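Local coordinates for protein potential RNA-dependent RNA polymerase (Human picobirnavirus, PDB 5I62) that copies RNA from RNA templates, joining ribonucleoside triphosphates into new strands during both transcription and replication of a double-stranded RNA viral genome, at residues N328-Q339 with P352-L363; I99-D107 with Y377-N385. All coordinates share one frame; numbering follows the deposited sequence.

How the contacts relate
Both contacts belong to the polymerase core, their centres 15 Å apart. In sequence, 99-107 comes first, then 328-339, 352-363 and 377-385, so contact 1 is nested within the chain loop that contact 2 closes. Helix 327-345 joins them: one side lies on the strands 355-357 and 360-363 in contact 1, while L338 packs against both F106 and H380 of contact 2 and Q339 touches Y377. The second strand of contact 1 leads directly into helix 370-378, whose end forms contact 2. Contact 1 thus builds the palm hairpin nearer the chain's centre, and contact 2 ties a distant N-terminal loop to the palm farther from that centre.

Contact 1: N328-Q339 with P352-L363; sequences NADETLVHRVLQ and PNSQCLGDDGVL
T332 and H335 grip the backbone of G358, the glycine of the GDD sequence that marks motif C in the palm of RNA-dependent RNA polymerases. They stand on helix 327-345, which corresponds to motif B. The helix runs nearly antiparallel to strand 355-357, at 150°, and rests on the antiparallel hairpin that this strand forms with 360-363.

Hydrogen bonds from the helix hold the turn. G358 N donates almost straight (176°) to T332 OG1 at 3.0 Å, and the same hydroxyl donates to N328 O, 2.7 Å away, so its rotation is fixed from two sides. With CG of H335 anti to the backbone N (chi1 -164°), the imidazole swings out to the hairpin, where ND1 donates to G358 O at 2.7 Å with the carbonyl oxygen in the ring plane. Both polar backbone atoms of G358 are thereby bound to the helix, which pins the type II' turn from L357 to D360.

At the other end of the hairpin, the R336 guanidinium works along its edge. NH2 reaches P352 O at 2.9 Å, NH1 approaches S354 O from above its carbonyl plane, and E117 forms a salt bridge with NE. NH1 also donates to Q339 OE1, which steadies that amide while Q339 NE2 donates to Q355 O at 3.1 Å.

Van der Waals and CH-pi contacts fill in between these bonds. C356 CB sits over the centre of the H335 ring, 3.5 Å from its centroid, in a CH-pi contact, and F262 meets the same ring edge-to-face. Near the turn, the side chains of L357 and N328 cross at about a right angle: L357 CD1 lies close against the amide, 3.2 Å from N328 OD1, an oxygen that also accepts a hydrogen bond from W234 NE1.

Contact 2: I99-D107 with Y377-N385; sequences ISKDQVPFD and YSRHGLDMN
R379 O accepts a hydrogen bond from V104 N of the loop 99-107 at 2.9 Å and is also approached by the CA-H of Q103, a CA-H...O contact with CA 3.4 Å away. The loop, which links helices 89-97 and 108-116, here crosses the turn that follows helix 370-378. In palm topology this helix, coming after the GDD hairpin, is consistent with motif D. The contact therefore joins an N-terminal loop to the palm across 269 intervening residues.

H380 carries most of the side-chain contact. Its ND1 donates to V104 O at 2.8 Å; the oxygen lies in the imidazole plane, although the donor stands above the plane of the carbonyl. The F106 ring stacks on the imidazole in an offset, face-to-face manner, centroids 3.9 Å apart and planes inclined by 18°, with F106 CE1 toward the rim of the imidazole. R379 CG covers the opposite face, leaving the ring sandwiched between an aromatic and an aliphatic group. NE2 is bound to E341 OE1 of helix 327-345, while E341 OE2 accepts from D107 N; this carboxylate may favour a positively charged imidazole.

V104 crosses R379 at about a right angle, CG2 lying 3.6 Å from R379 CG. Next along the chain from H380, G381 adopts a positive phi (85°); the loop backbone passes directly over it, and its lack of a side chain lets D102 O come to 3.2 Å from G381 CA. A water lies 2.6 Å from D102 O and donates to it.

Q103 OE1 is hydrogen-bonded to T272 OG1, tying the loop to helix 271-284. With CG between the backbone N and the carbonyl carbon (chi1 49°), the amide also braces the loop itself: NE2 donates to both I99 O and K101 O, the latter at 2.9 Å and in the carbonyl plane.

Contact 1: N328-Q339 with P352-L363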
loop_
_atom_site.group_PDB
_atom_site.type_symbol
_atom_site.label_atom_id
_atom_site.label_comp_id
_atom_site.label_asym_id
_atom_site.label_seq_id
_atom_site.Cartn_x
_atom_site.Cartn_y
_atom_site.Cartn_z
ATOM N N ASN A 328 -6.918 -2.821 -1.802
ATOM C CA ASN A 328 -6.447 -2.121 -2.982
ATOM C C ASN A 328 -7.444 -2.243 -4.133
ATOM O O ASN A 328 -7.645 -1.282 -4.884
ATOM C CB ASN A 328 -5.073 -2.654 -3.373
ATOM C CG ASN A 328 -4.386 -1.776 -4.373
ATOM O OD1 ASN A 328 -4.493 -1.996 -5.580
ATOM N ND2 ASN A 328 -3.704 -0.737 -3.882
ATOM N N ALA A 329 -8.085 -3.404 -4.276
ATOM C CA ALA A 329 -8.957 -3.633 -5.426
ATOM C C ALA A 329 -10.161 -2.696 -5.402
ATOM O O ALA A 329 -10.434 -1.995 -6.386
ATOM C CB ALA A 329 -9.411 -5.091 -5.467
ATOM N N ASP A 330 -10.911 -2.691 -4.290
ATOM C CA ASP A 330 -12.111 -1.858 -4.200
ATOM C C ASP A 330 -11.774 -0.397 -4.461
ATOM O O ASP A 330 -12.488 0.305 -5.184
ATOM C CB ASP A 330 -12.770 -1.978 -2.819
ATOM C CG ASP A 330 -13.549 -3.274 -2.627
ATOM O OD1 ASP A 330 -13.427 -4.199 -3.449
ATOM O OD2 ASP A 330 -14.308 -3.352 -1.628
ATOM N N GLU A 331 -10.700 0.079 -3.834
ATOM C CA GLU A 331 -10.316 1.477 -3.934
ATOM C C GLU A 331 -9.878 1.834 -5.345
ATOM O O GLU A 331 -10.246 2.890 -5.863
ATOM C CB GLU A 331 -9.202 1.771 -2.942
ATOM C CG GLU A 331 -9.681 1.734 -1.511
ATOM C CD GLU A 331 -8.632 2.218 -0.545
ATOM O OE1 GLU A 331 -7.452 2.341 -0.947
ATOM O OE2 GLU A 331 -9.001 2.476 0.622
ATOM N N THR A 332 -9.087 0.963 -5.978
ATOM C CA THR A 332 -8.572 1.247 -7.318
ATOM C C THR A 332 -9.698 1.291 -8.346
ATOM O O THR A 332 -9.725 2.160 -9.233
ATOM C CB THR A 332 -7.527 0.198 -7.698
ATOM O OG1 THR A 332 -6.442 0.264 -6.768
ATOM C CG2 THR A 332 -6.994 0.434 -9.111
ATOM N N LEU A 333 -10.636 0.352 -8.246
ATOM C CA LEU A 333 -11.787 0.337 -9.140
ATOM C C LEU A 333 -12.595 1.625 -9.006
ATOM O O LEU A 333 -12.976 2.245 -10.006
ATOM C CB LEU A 333 -12.661 -0.875 -8.828
ATOM C CG LEU A 333 -12.159 -2.271 -9.192
ATOM C CD1 LEU A 333 -13.173 -3.284 -8.672
ATOM C CD2 LEU A 333 -11.984 -2.400 -10.698
ATOM N N VAL A 334 -12.868 2.041 -7.766
ATOM C CA VAL A 334 -13.673 3.237 -7.548
ATOM C C VAL A 334 -12.892 4.493 -7.923
ATOM O O VAL A 334 -13.457 5.450 -8.472
ATOM C CB VAL A 334 -14.187 3.295 -6.099
ATOM C CG1 VAL A 334 -14.874 4.661 -5.818
ATOM C CG2 VAL A 334 -15.157 2.150 -5.835
ATOM N N HIS A 335 -11.593 4.515 -7.635
ATOM C CA HIS A 335 -10.753 5.646 -8.040
ATOM C C HIS A 335 -10.811 5.858 -9.554
ATOM O O HIS A 335 -10.864 7.002 -10.035
ATOM C CB HIS A 335 -9.321 5.393 -7.561
ATOM C CG HIS A 335 -8.432 6.595 -7.570
ATOM N ND1 HIS A 335 -7.300 6.676 -6.791
ATOM C CD2 HIS A 335 -8.480 7.745 -8.284
ATOM C CE1 HIS A 335 -6.702 7.835 -7.004
ATOM N NE2 HIS A 335 -7.396 8.501 -7.908
ATOM N N ARG A 336 -10.843 4.765 -10.324
ATOM C CA ARG A 336 -10.928 4.900 -11.772
ATOM C C ARG A 336 -12.257 5.540 -12.180
ATOM O O ARG A 336 -12.286 6.389 -13.076
ATOM C CB ARG A 336 -10.728 3.549 -12.453
ATOM C CG ARG A 336 -10.742 3.628 -14.001
ATOM C CD ARG A 336 -9.651 4.563 -14.537
ATOM N NE ARG A 336 -9.256 4.213 -15.905
ATOM C CZ ARG A 336 -8.153 4.654 -16.501
ATOM N NH1 ARG A 336 -7.334 5.479 -15.859
ATOM N NH2 ARG A 336 -7.863 4.253 -17.730
ATOM N N VAL A 337 -13.356 5.181 -11.501
ATOM C CA VAL A 337 -14.639 5.861 -11.726
ATOM C C VAL A 337 -14.524 7.358 -11.448
ATOM O O VAL A 337 -15.052 8.191 -12.200
ATOM C CB VAL A 337 -15.748 5.218 -10.876
ATOM C CG1 VAL A 337 -17.072 5.973 -11.069
ATOM C CG2 VAL A 337 -15.912 3.740 -11.250
ATOM N N LEU A 338 -13.865 7.721 -10.343
ATOM C CA LEU A 338 -13.667 9.129 -10.010
ATOM C C LEU A 338 -12.976 9.879 -11.151
ATOM O O LEU A 338 -13.340 11.016 -11.481
ATOM C CB LEU A 338 -12.849 9.250 -8.718
ATOM C CG LEU A 338 -13.500 8.908 -7.378
ATOM C CD1 LEU A 338 -12.445 8.968 -6.264
ATOM C CD2 LEU A 338 -14.654 9.868 -7.081
ATOM N N GLN A 339 -11.957 9.260 -11.751
ATOM C CA GLN A 339 -11.229 9.905 -12.839
ATOM C C GLN A 339 -12.136 10.102 -14.045
ATOM O O GLN A 339 -12.154 11.176 -14.655
ATOM C CB GLN A 339 -9.989 9.075 -13.206
ATOM C CG GLN A 339 -8.955 8.959 -12.054
ATOM C CD GLN A 339 -7.647 8.321 -12.506
ATOM O OE1 GLN A 339 -7.638 7.444 -13.360
ATOM N NE2 GLN A 339 -6.532 8.810 -11.970
ATOM N N PRO A 352 -7.184 7.638 -21.366
ATOM C CA PRO A 352 -7.129 6.307 -20.732
ATOM C C PRO A 352 -5.743 5.917 -20.247
ATOM O O PRO A 352 -5.622 4.940 -19.494
ATOM C CB PRO A 352 -7.617 5.366 -21.843
ATOM C CG PRO A 352 -7.224 6.090 -23.128
ATOM C CD PRO A 352 -7.445 7.558 -22.818
ATOM N N ASN A 353 -4.703 6.653 -20.639
ATOM C CA ASN A 353 -3.376 6.420 -20.087
ATOM C C ASN A 353 -3.179 7.054 -18.712
ATOM O O ASN A 353 -2.096 6.903 -18.131
ATOM C CB ASN A 353 -2.320 6.913 -21.067
ATOM C CG ASN A 353 -2.439 6.235 -22.422
ATOM O OD1 ASN A 353 -2.258 5.021 -22.524
ATOM N ND2 ASN A 353 -2.752 7.005 -23.454
ATOM N N SER A 354 -4.182 7.774 -18.200
ATOM C CA SER A 354 -4.212 8.116 -16.784
ATOM C C SER A 354 -4.149 6.826 -15.961
ATOM O O SER A 354 -4.518 5.746 -16.426
ATOM C CB SER A 354 -5.481 8.905 -16.440
ATOM O OG SER A 354 -5.593 10.066 -17.266
ATOM N N GLN A 355 -3.676 6.944 -14.717
ATOM C CA GLN A 355 -3.459 5.773 -13.873
ATOM C C GLN A 355 -3.910 6.063 -12.447
ATOM O O GLN A 355 -3.890 7.212 -11.996
ATOM C CB GLN A 355 -1.975 5.365 -13.825
ATOM C CG GLN A 355 -1.369 4.966 -15.128
ATOM C CD GLN A 355 0.063 4.504 -14.948
ATOM O OE1 GLN A 355 1.001 5.142 -15.426
ATOM N NE2 GLN A 355 0.233 3.402 -14.230
ATOM N N CYS A 356 -4.281 5.002 -11.731
ATOM C CA CYS A 356 -4.519 5.123 -10.301
ATOM C C CYS A 356 -4.231 3.797 -9.606
ATOM O O CYS A 356 -4.308 2.723 -10.204
ATOM C CB CYS A 356 -5.950 5.580 -9.977
ATOM S SG CYS A 356 -7.254 4.622 -10.757
ATOM N N LEU A 357 -3.915 3.900 -8.323
ATOM C CA LEU A 357 -3.649 2.729 -7.502
ATOM C C LEU A 357 -3.965 3.123 -6.074
ATOM O O LEU A 357 -3.317 4.026 -5.538
ATOM C CB LEU A 357 -2.200 2.268 -7.624
ATOM C CG LEU A 357 -1.856 1.136 -6.651
ATOM C CD1 LEU A 357 -2.432 -0.176 -7.154
ATOM C CD2 LEU A 357 -0.353 1.030 -6.437
ATOM N N GLY A 358 -4.977 2.495 -5.487
ATOM C CA GLY A 358 -5.381 2.884 -4.146
ATOM C C GLY A 358 -5.700 4.364 -4.102
ATOM O O GLY A 358 -6.505 4.856 -4.906
ATOM N N ASP A 359 -5.033 5.096 -3.214
ATOM C CA ASP A 359 -5.266 6.522 -3.063
ATOM C C ASP A 359 -4.357 7.379 -3.943
ATOM O O ASP A 359 -4.355 8.603 -3.789
ATOM C CB ASP A 359 -5.120 6.942 -1.589
ATOM C CG ASP A 359 -3.672 6.906 -1.084
ATOM O OD1 ASP A 359 -2.795 6.317 -1.749
ATOM O OD2 ASP A 359 -3.418 7.464 0.007
ATOM N N ASP A 360 -3.600 6.771 -4.855
ATOM C CA ASP A 360 -2.635 7.486 -5.680
ATOM C C ASP A 360 -3.135 7.569 -7.116
ATOM O O ASP A 360 -3.580 6.564 -7.662
ATOM C CB ASP A 360 -1.273 6.795 -5.662
ATOM C CG ASP A 360 -0.141 7.770 -5.535
ATOM O OD1 ASP A 360 0.123 8.539 -6.490
ATOM O OD2 ASP A 360 0.468 7.776 -4.445
ATOM N N GLY A 361 -3.033 8.742 -7.725
ATOM C CA GLY A 361 -3.530 8.915 -9.081
ATOM C C GLY A 361 -2.733 9.927 -9.875
ATOM O O GLY A 361 -2.130 10.855 -9.321
ATOM N N VAL A 362 -2.754 9.755 -11.193
ATOM C CA VAL A 362 -2.183 10.730 -12.107
ATOM C C VAL A 362 -3.046 10.708 -13.359
ATOM O O VAL A 362 -3.394 9.633 -13.853
ATOM C CB VAL A 362 -0.692 10.439 -12.393
ATOM C CG1 VAL A 362 -0.491 9.053 -13.006
ATOM C CG2 VAL A 362 -0.102 11.490 -13.285
ATOM N N LEU A 363 -3.471 11.880 -13.824
ATOM C CA LEU A 363 -4.487 11.886 -14.871
ATOM C C LEU A 363 -4.420 13.158 -15.703
ATOM O O LEU A 363 -3.873 14.178 -15.287
ATOM C CB LEU A 363 -5.900 11.715 -14.283
ATOM C CG LEU A 363 -6.561 12.942 -13.635
ATOM C CD1 LEU A 363 -8.074 12.750 -13.550
ATOM C CD2 LEU A 363 -6.004 13.181 -12.231
#

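Contact 2: I99-D107 with Y377-N385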
loop_
_atom_site.group_PDB
_atom_site.type_symbol
_atom_site.label_atom_id
_atom_site.label_comp_id
_atom_site.label_asym_id
_atom_site.label_seq_id
_atom_site.Cartn_x
_atom_site.Cartn_y
_atom_site.Cartn_z
ATOM N N ILE A 99 -16.705 8.438 7.507
ATOM C CA ILE A 99 -17.582 7.955 6.446
ATOM C C ILE A 99 -18.932 8.641 6.434
ATOM O O ILE A 99 -19.786 8.285 5.614
ATOM C CB ILE A 99 -17.807 6.438 6.524
ATOM C CG1 ILE A 99 -18.431 6.080 7.882
ATOM C CG2 ILE A 99 -16.486 5.713 6.265
ATOM C CD1 ILE A 99 -18.884 4.671 7.990
ATOM N N SER A 100 -19.168 9.595 7.324
ATOM C CA SER A 100 -20.465 10.255 7.389
ATOM C C SER A 100 -20.413 11.709 6.914
ATOM O O SER A 100 -21.342 12.474 7.169
ATOM C CB SER A 100 -21.038 10.139 8.800
ATOM O OG SER A 100 -20.248 10.845 9.729
ATOM N N LYS A 101 -19.342 12.103 6.227
ATOM C CA LYS A 101 -19.308 13.404 5.583
ATOM C C LYS A 101 -20.351 13.461 4.462
ATOM O O LYS A 101 -20.815 12.430 3.968
ATOM C CB LYS A 101 -17.908 13.690 5.043
ATOM C CG LYS A 101 -16.898 13.857 6.173
ATOM C CD LYS A 101 -15.477 14.198 5.717
ATOM C CE LYS A 101 -14.580 14.337 6.970
ATOM N NZ LYS A 101 -13.172 14.757 6.715
ATOM N N ASP A 102 -20.751 14.684 4.090
ATOM C CA ASP A 102 -21.678 14.860 2.973
ATOM C C ASP A 102 -21.149 14.123 1.747
ATOM O O ASP A 102 -19.976 14.255 1.395
ATOM C CB ASP A 102 -21.852 16.344 2.647
ATOM C CG ASP A 102 -22.381 17.158 3.826
ATOM O OD1 ASP A 102 -23.113 16.597 4.674
ATOM O OD2 ASP A 102 -22.055 18.361 3.910
ATOM N N GLN A 103 -22.010 13.334 1.108
ATOM C CA GLN A 103 -21.565 12.488 0.004
ATOM C C GLN A 103 -22.674 12.363 -1.030
ATOM O O GLN A 103 -23.768 11.879 -0.724
ATOM C CB GLN A 103 -21.121 11.110 0.525
ATOM C CG GLN A 103 -22.115 10.465 1.462
ATOM C CD GLN A 103 -21.546 9.285 2.231
ATOM O OE1 GLN A 103 -21.754 8.125 1.850
ATOM N NE2 GLN A 103 -20.853 9.576 3.342
ATOM N N VAL A 104 -22.393 12.802 -2.251
ATOM C CA VAL A 104 -23.365 12.734 -3.341
ATOM C C VAL A 104 -23.144 11.477 -4.174
ATOM O O VAL A 104 -22.038 10.926 -4.200
ATOM C CB VAL A 104 -23.316 13.996 -4.224
ATOM C CG1 VAL A 104 -23.403 15.267 -3.372
ATOM C CG2 VAL A 104 -22.060 13.999 -5.079
ATOM N N PRO A 105 -24.172 10.988 -4.862
ATOM C CA PRO A 105 -24.019 9.781 -5.688
ATOM C C PRO A 105 -23.052 10.012 -6.839
ATOM O O PRO A 105 -22.797 11.146 -7.251
ATOM C CB PRO A 105 -25.440 9.518 -6.213
ATOM C CG PRO A 105 -26.354 10.181 -5.196
ATOM C CD PRO A 105 -25.585 11.399 -4.707
ATOM N N PHE A 106 -22.520 8.909 -7.362
ATOM C CA PHE A 106 -21.614 8.951 -8.502
ATOM C C PHE A 106 -22.405 9.076 -9.799
ATOM O O PHE A 106 -23.518 8.561 -9.913
ATOM C CB PHE A 106 -20.761 7.682 -8.565
ATOM C CG PHE A 106 -19.593 7.660 -7.610
ATOM C CD1 PHE A 106 -19.787 7.671 -6.229
ATOM C CD2 PHE A 106 -18.302 7.557 -8.100
ATOM C CE1 PHE A 106 -18.697 7.612 -5.353
ATOM C CE2 PHE A 106 -17.217 7.490 -7.245
ATOM C CZ PHE A 106 -17.411 7.514 -5.862
ATOM N N ASP A 107 -21.812 9.756 -10.786
ATOM C CA ASP A 107 -22.421 9.822 -12.117
ATOM C C ASP A 107 -22.508 8.432 -12.736
ATOM O O ASP A 107 -21.498 7.741 -12.881
ATOM C CB ASP A 107 -21.620 10.747 -13.034
ATOM C CG ASP A 107 -22.389 11.127 -14.302
ATOM O OD1 ASP A 107 -23.248 10.344 -14.760
ATOM O OD2 ASP A 107 -22.152 12.228 -14.827
ATOM N N TYR A 377 -14.030 15.054 -7.064
ATOM C CA TYR A 377 -13.806 13.919 -6.167
ATOM C C TYR A 377 -14.440 14.156 -4.795
ATOM O O TYR A 377 -15.100 13.269 -4.242
ATOM C CB TYR A 377 -12.311 13.679 -5.974
ATOM C CG TYR A 377 -11.493 13.134 -7.122
ATOM C CD1 TYR A 377 -11.993 13.040 -8.420
ATOM C CD2 TYR A 377 -10.188 12.726 -6.895
ATOM C CE1 TYR A 377 -11.202 12.557 -9.459
ATOM C CE2 TYR A 377 -9.400 12.231 -7.908
ATOM C CZ TYR A 377 -9.906 12.146 -9.188
ATOM O OH TYR A 377 -9.088 11.646 -10.179
ATOM N N SER A 378 -14.207 15.341 -4.213
ATOM C CA SER A 378 -14.503 15.577 -2.800
ATOM C C SER A 378 -15.996 15.533 -2.503
ATOM O O SER A 378 -16.394 15.215 -1.375
ATOM C CB SER A 378 -13.923 16.914 -2.358
ATOM O OG SER A 378 -12.510 16.874 -2.403
ATOM N N ARG A 379 -16.835 15.852 -3.484
ATOM C CA ARG A 379 -18.277 15.843 -3.268
ATOM C C ARG A 379 -18.800 14.468 -2.864
ATOM O O ARG A 379 -19.918 14.363 -2.359
ATOM C CB ARG A 379 -18.997 16.320 -4.528
ATOM C CG ARG A 379 -18.762 15.412 -5.703
ATOM C CD ARG A 379 -19.412 15.960 -6.961
ATOM N NE ARG A 379 -18.773 15.480 -8.182
ATOM C CZ ARG A 379 -19.253 15.707 -9.404
ATOM N NH1 ARG A 379 -20.383 16.392 -9.541
ATOM N NH2 ARG A 379 -18.607 15.259 -10.488
ATOM N N HIS A 380 -18.027 13.415 -3.081
ATOM C CA HIS A 380 -18.428 12.083 -2.648
ATOM C C HIS A 380 -18.016 11.793 -1.206
ATOM O O HIS A 380 -18.012 10.630 -0.797
ATOM C CB HIS A 380 -17.844 11.045 -3.599
ATOM C CG HIS A 380 -18.233 11.279 -5.022
ATOM N ND1 HIS A 380 -19.538 11.211 -5.450
ATOM C CD2 HIS A 380 -17.498 11.642 -6.103
ATOM C CE1 HIS A 380 -19.591 11.487 -6.742
ATOM N NE2 HIS A 380 -18.366 11.751 -7.163
ATOM N N GLY A 381 -17.705 12.824 -0.429
ATOM C CA GLY A 381 -17.298 12.629 0.948
ATOM C C GLY A 381 -15.830 12.328 1.127
ATOM O O GLY A 381 -15.448 11.791 2.170
ATOM N N LEU A 382 -14.995 12.658 0.145
ATOM C CA LEU A 382 -13.565 12.403 0.211
ATOM C C LEU A 382 -12.819 13.682 0.566
ATOM O O LEU A 382 -13.250 14.788 0.238
ATOM C CB LEU A 382 -13.058 11.824 -1.110
ATOM C CG LEU A 382 -13.864 10.587 -1.503
ATOM C CD1 LEU A 382 -13.569 10.190 -2.949
ATOM C CD2 LEU A 382 -13.543 9.423 -0.505
ATOM N N ASP A 383 -11.693 13.521 1.241
ATOM C CA ASP A 383 -10.918 14.637 1.757
ATOM C C ASP A 383 -9.647 14.791 0.940
ATOM O O ASP A 383 -8.939 13.810 0.699
ATOM C CB ASP A 383 -10.585 14.429 3.233
ATOM C CG ASP A 383 -10.156 15.710 3.923
ATOM O OD1 ASP A 383 -10.685 16.788 3.574
ATOM O OD2 ASP A 383 -9.297 15.632 4.828
ATOM N N MET A 384 -9.379 16.019 0.503
ATOM C CA MET A 384 -8.209 16.372 -0.285
ATOM C C MET A 384 -7.801 17.791 0.107
ATOM O O MET A 384 -8.649 18.653 0.324
ATOM C CB MET A 384 -8.478 16.306 -1.798
ATOM C CG MET A 384 -9.131 15.015 -2.309
ATOM S SD MET A 384 -9.575 15.090 -4.065
ATOM C CE MET A 384 -7.986 14.922 -4.871
ATOM N N ASN A 385 -6.506 18.011 0.204
ATOM C CA ASN A 385 -5.904 19.307 0.521
ATOM C C ASN A 385 -5.340 19.811 -0.805
ATOM O O ASN A 385 -4.430 19.206 -1.379
ATOM C CB ASN A 385 -4.867 19.097 1.638
ATOM C CG ASN A 385 -3.954 20.267 1.904
ATOM O OD1 ASN A 385 -4.092 21.352 1.358
ATOM N ND2 ASN A 385 -2.959 20.016 2.759
HETATM O O HOH W 1 -18.177 16.112 1.390
#